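Local coordinates for protein endonuclease V (Bacillus subtilis, PDB 3GA2) that probably repairs deaminated DNA by nicking the strand at the second phosphodiester bond 3' to a deoxyinosine, using magnesium and leaving the lesion in place, at residues R180-R183 against D184-P187; S200-Q203 against I204-L208. The protein carries 1 engineered substitution. All blocks are in the same frame, centred on the assembly; numbering follows the deposited sequence.

Contact 1: residues R180-R183 against D184-P187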
# COMPACT_ATOMS: atom_id res chain seq x y z
N ARG A 180 12.13 -8.35 8.51
CA ARG A 180 11.67 -9.10 9.66
C ARG A 180 11.08 -8.09 10.64
O ARG A 180 11.82 -7.43 11.37
CB ARG A 180 12.84 -9.82 10.33
CG ARG A 180 12.44 -10.78 11.43
CD ARG A 180 11.93 -12.10 10.85
NE ARG A 180 13.00 -12.81 10.16
CZ ARG A 180 12.85 -13.99 9.55
NH1 ARG A 180 11.67 -14.59 9.54
NH2 ARG A 180 13.89 -14.56 8.96
N THR A 181 9.77 -7.94 10.65
CA THR A 181 9.14 -7.00 11.56
C THR A 181 8.92 -7.67 12.91
O THR A 181 9.22 -7.10 13.95
CB THR A 181 7.81 -6.50 11.02
OG1 THR A 181 7.07 -7.61 10.48
CG2 THR A 181 8.04 -5.47 9.94
N ARG A 182 8.39 -8.89 12.87
CA ARG A 182 8.16 -9.64 14.10
C ARG A 182 9.16 -10.79 14.05
O ARG A 182 9.24 -11.51 13.05
CB ARG A 182 6.72 -10.14 14.12
CG ARG A 182 6.31 -10.84 15.39
CD ARG A 182 4.88 -11.30 15.29
NE ARG A 182 4.50 -12.16 16.40
CZ ARG A 182 3.43 -12.95 16.38
NH1 ARG A 182 2.65 -12.99 15.31
NH2 ARG A 182 3.15 -13.71 17.43
N ARG A 183 9.94 -10.95 15.11
CA ARG A 183 10.97 -11.99 15.12
C ARG A 183 10.46 -13.41 14.92
O ARG A 183 9.41 -13.80 15.43
CB ARG A 183 11.81 -11.91 16.39
CG ARG A 183 11.03 -12.05 17.68
CD ARG A 183 11.96 -12.02 18.89
NE ARG A 183 12.83 -13.19 18.95
CZ ARG A 183 12.39 -14.43 19.15
NH1 ARG A 183 13.24 -15.45 19.21
NH2 ARG A 183 11.09 -14.66 19.31
N ASP A 184 11.23 -14.18 14.16
CA ASP A 184 10.94 -15.58 13.85
C ASP A 184 9.72 -15.78 12.94
O ASP A 184 9.64 -16.80 12.26
CB ASP A 184 10.76 -16.38 15.14
CG ASP A 184 11.21 -17.83 15.00
OD1 ASP A 184 10.72 -18.52 14.08
OD2 ASP A 184 12.06 -18.27 15.81
N VAL A 185 8.79 -14.83 12.93
CA VAL A 185 7.61 -14.98 12.08
C VAL A 185 7.92 -14.52 10.65
O VAL A 185 8.94 -13.87 10.41
CB VAL A 185 6.40 -14.15 12.60
CG1 VAL A 185 6.32 -14.27 14.12
CG2 VAL A 185 6.51 -12.71 12.16
N LYS A 186 7.05 -14.88 9.71
CA LYS A 186 7.25 -14.52 8.31
C LYS A 186 7.52 -13.04 8.12
O LYS A 186 6.81 -12.19 8.66
CB LYS A 186 6.02 -14.91 7.48
CG LYS A 186 6.19 -14.71 5.97
CD LYS A 186 4.93 -15.15 5.23
CE LYS A 186 5.08 -15.04 3.73
NZ LYS A 186 3.82 -15.45 3.04
N PRO A 187 8.55 -12.70 7.35
CA PRO A 187 8.86 -11.29 7.14
C PRO A 187 7.88 -10.63 6.18
O PRO A 187 7.07 -11.31 5.54
CB PRO A 187 10.28 -11.33 6.59
CG PRO A 187 10.28 -12.59 5.79
CD PRO A 187 9.55 -13.56 6.70
O HOH W 1 8.55 -10.47 10.53
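Arg-180 reaches across its own loop to the backbone of Val-185, NH1 donating to Val-185 O at 3.0 Å. The loop joins two antiparallel neighbours in the sheet of this RNase H-like fold, strands 173-179 and 188-194, and so closes a β-hairpin. The N-H...O angle is 156° and the oxygen lies near the guanidinium plane, although NH1 itself stands 46° above the carbonyl plane. A bend at chi2 (79°), followed by another at chi3, brings NH1 to that carbonyl and within 3.7 Å of Pro-187 CD. On the loop's other flank the extended chain of Arg-182 crosses Val-185 at about a right angle. Val-185 CG2 is 3.2 Å from Arg-182 CB, while CG1 covers one guanidinium face, 3.6 Å from NE. Val-185 N makes two weak bonds, to Arg-183 O at 2.8 Å and Arg-182 O at 3.4 Å, across a type II β-turn with Arg-183 and Asp-184 at its corners. Further out, NE and NH2 of Arg-180 donate to the carbonyls of Glu-159 and Pro-158, tying the hairpin end to a neighbouring loop. With an alanine here, the carbonyls of Val-185, Pro-158 and Glu-159 would probably lose the guanidinium that bonds them, leaving the hairpin end joined to that loop by fewer bonds. Inside the loop, water 1 accepts from Arg-182 N at 2.8 Å and donates to Lys-186 O at 3.1 Å.

Contact 2: residues S200-Q203 against I204-L208; sequences SSYQ and ITMSL
Ser-201 O takes two donors from a single residue one turn on, Thr-205, whose N lies 3.1 Å and whose OG1 lies 2.8 Å from it. The two approach from opposite faces of the carbonyl plane, so the backbone bond and the hydroxyl bond do not compete for one position. The threonine's first torsion (-65°) makes this possible, placing OG1 anti to the carbonyl carbon and back toward the preceding turn, where the hydroxyl of this buried side chain finds its acceptor. Ser-207 repeats the pattern at Gln-203 O, with OG at 3.0 Å and N at 3.1 Å, again from opposite faces. Plain i to i+4 bonds complete the set, Met-206 N meeting Tyr-202 O at 3.0 Å and Ile-204 N meeting Ser-200 O. All of this belongs to helix 198-207, which follows strand 188-194 and lies against the sheet: Thr-205 touches Ile-141 and Ile-143 of strand 140-144 and Leu-190 of strand 188-194. The side chain of Thr-205 is about 12 Å from that of Asp-116, a predicted magnesium ligand. At another side of the helix, Met-206, present as selenomethionine, lies over one face of the Tyr-202 ring. Its CG makes a CH-π contact, 4.0 Å from the centroid of the Tyr-202 ring and 20° off the normal, displaced toward the rim near CZ and CE2. The selenium atom SE is farther out, 5.2 Å from the same centroid, in an oblique Met-aromatic contact. Tyr-202 holds its ring anti to the backbone N (chi1 169°), and OH bonds to Gly-163 O beyond the helix, which fixes the far end of the ring beneath Met-206 CG.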
# COMPACT_ATOMS: atom_id res chain seq x y z
N SER A 200 13.96 5.96 4.63
CA SER A 200 12.85 6.54 5.38
C SER A 200 11.69 5.56 5.43
O SER A 200 11.02 5.45 6.45
CB SER A 200 12.40 7.85 4.74
OG SER A 200 13.48 8.78 4.66
N SER A 201 11.44 4.85 4.33
CA SER A 201 10.35 3.88 4.30
C SER A 201 10.61 2.85 5.39
O SER A 201 9.69 2.43 6.09
CB SER A 201 10.29 3.19 2.94
OG SER A 201 9.88 4.10 1.94
N TYR A 202 11.86 2.44 5.50
CA TYR A 202 12.28 1.46 6.49
C TYR A 202 12.15 1.99 7.92
O TYR A 202 11.64 1.30 8.79
CB TYR A 202 13.73 1.04 6.23
CG TYR A 202 14.35 0.23 7.35
CD1 TYR A 202 15.14 0.86 8.32
CD2 TYR A 202 14.13 -1.14 7.45
CE1 TYR A 202 15.70 0.13 9.36
CE2 TYR A 202 14.69 -1.87 8.50
CZ TYR A 202 15.47 -1.23 9.45
OH TYR A 202 16.05 -1.96 10.47
N GLN A 203 12.62 3.21 8.15
CA GLN A 203 12.56 3.82 9.48
C GLN A 203 11.14 4.06 9.96
O GLN A 203 10.81 3.82 11.12
CB GLN A 203 13.32 5.14 9.51
CG GLN A 203 14.83 5.03 9.35
CD GLN A 203 15.46 4.09 10.36
OE1 GLN A 203 15.08 4.08 11.54
NE2 GLN A 203 16.45 3.32 9.92
N ILE A 204 10.29 4.55 9.06
CA ILE A 204 8.90 4.80 9.42
C ILE A 204 8.19 3.48 9.71
O ILE A 204 7.43 3.38 10.67
CB ILE A 204 8.15 5.54 8.28
CG1 ILE A 204 8.71 6.95 8.11
CG2 ILE A 204 6.65 5.60 8.59
CD1 ILE A 204 8.06 7.75 6.99
N THR A 205 8.45 2.46 8.90
CA THR A 205 7.82 1.15 9.10
C THR A 205 8.19 0.56 10.46
O THR A 205 7.32 0.11 11.20
CB THR A 205 8.21 0.15 7.98
OG1 THR A 205 7.68 0.61 6.73
CG2 THR A 205 7.63 -1.24 8.28
N MSE A 206 9.48 0.57 10.78
CA MSE A 206 9.94 0.02 12.06
C MSE A 206 9.43 0.79 13.27
O MSE A 206 9.24 0.22 14.34
CB MSE A 206 11.47 -0.03 12.10
CG MSE A 206 12.09 -1.06 11.16
SE MSE A 206 11.28 -2.81 11.32
CE MSE A 206 11.64 -3.16 13.20
N SER A 207 9.21 2.10 13.11
CA SER A 207 8.71 2.91 14.21
C SER A 207 7.25 2.61 14.50
O SER A 207 6.71 3.02 15.53
CB SER A 207 8.84 4.40 13.89
OG SER A 207 10.19 4.82 13.90
N LEU A 208 6.61 1.88 13.58
CA LEU A 208 5.21 1.53 13.71
C LEU A 208 5.03 0.05 14.03
O LEU A 208 3.92 -0.47 14.02
CB LEU A 208 4.48 1.86 12.41
CG LEU A 208 4.52 3.33 11.98
CD1 LEU A 208 3.90 3.50 10.59
CD2 LEU A 208 3.77 4.16 13.00

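Contact 1 lies at the surface, its centre about 19 Å from that of the chain, whereas contact 2 is partly buried at about 14 Å. They follow one another in sequence: strand 188-194 starts where the loop of contact 1 ends and leads on to the helix of contact 2. Their centres are about 15 Å apart and they do not touch. The irregular loop 180-187 is held by a long arginine, weak backbone bonds and a water. Helix 198-207 relies on regular backbone bonds, reinforced by hydroxyls, with an aromatic contact on its flank. Both reach the loop around Gly-163, contact 1 through the backbone of Arg-180 and contact 2 through the hydroxyl of Tyr-202.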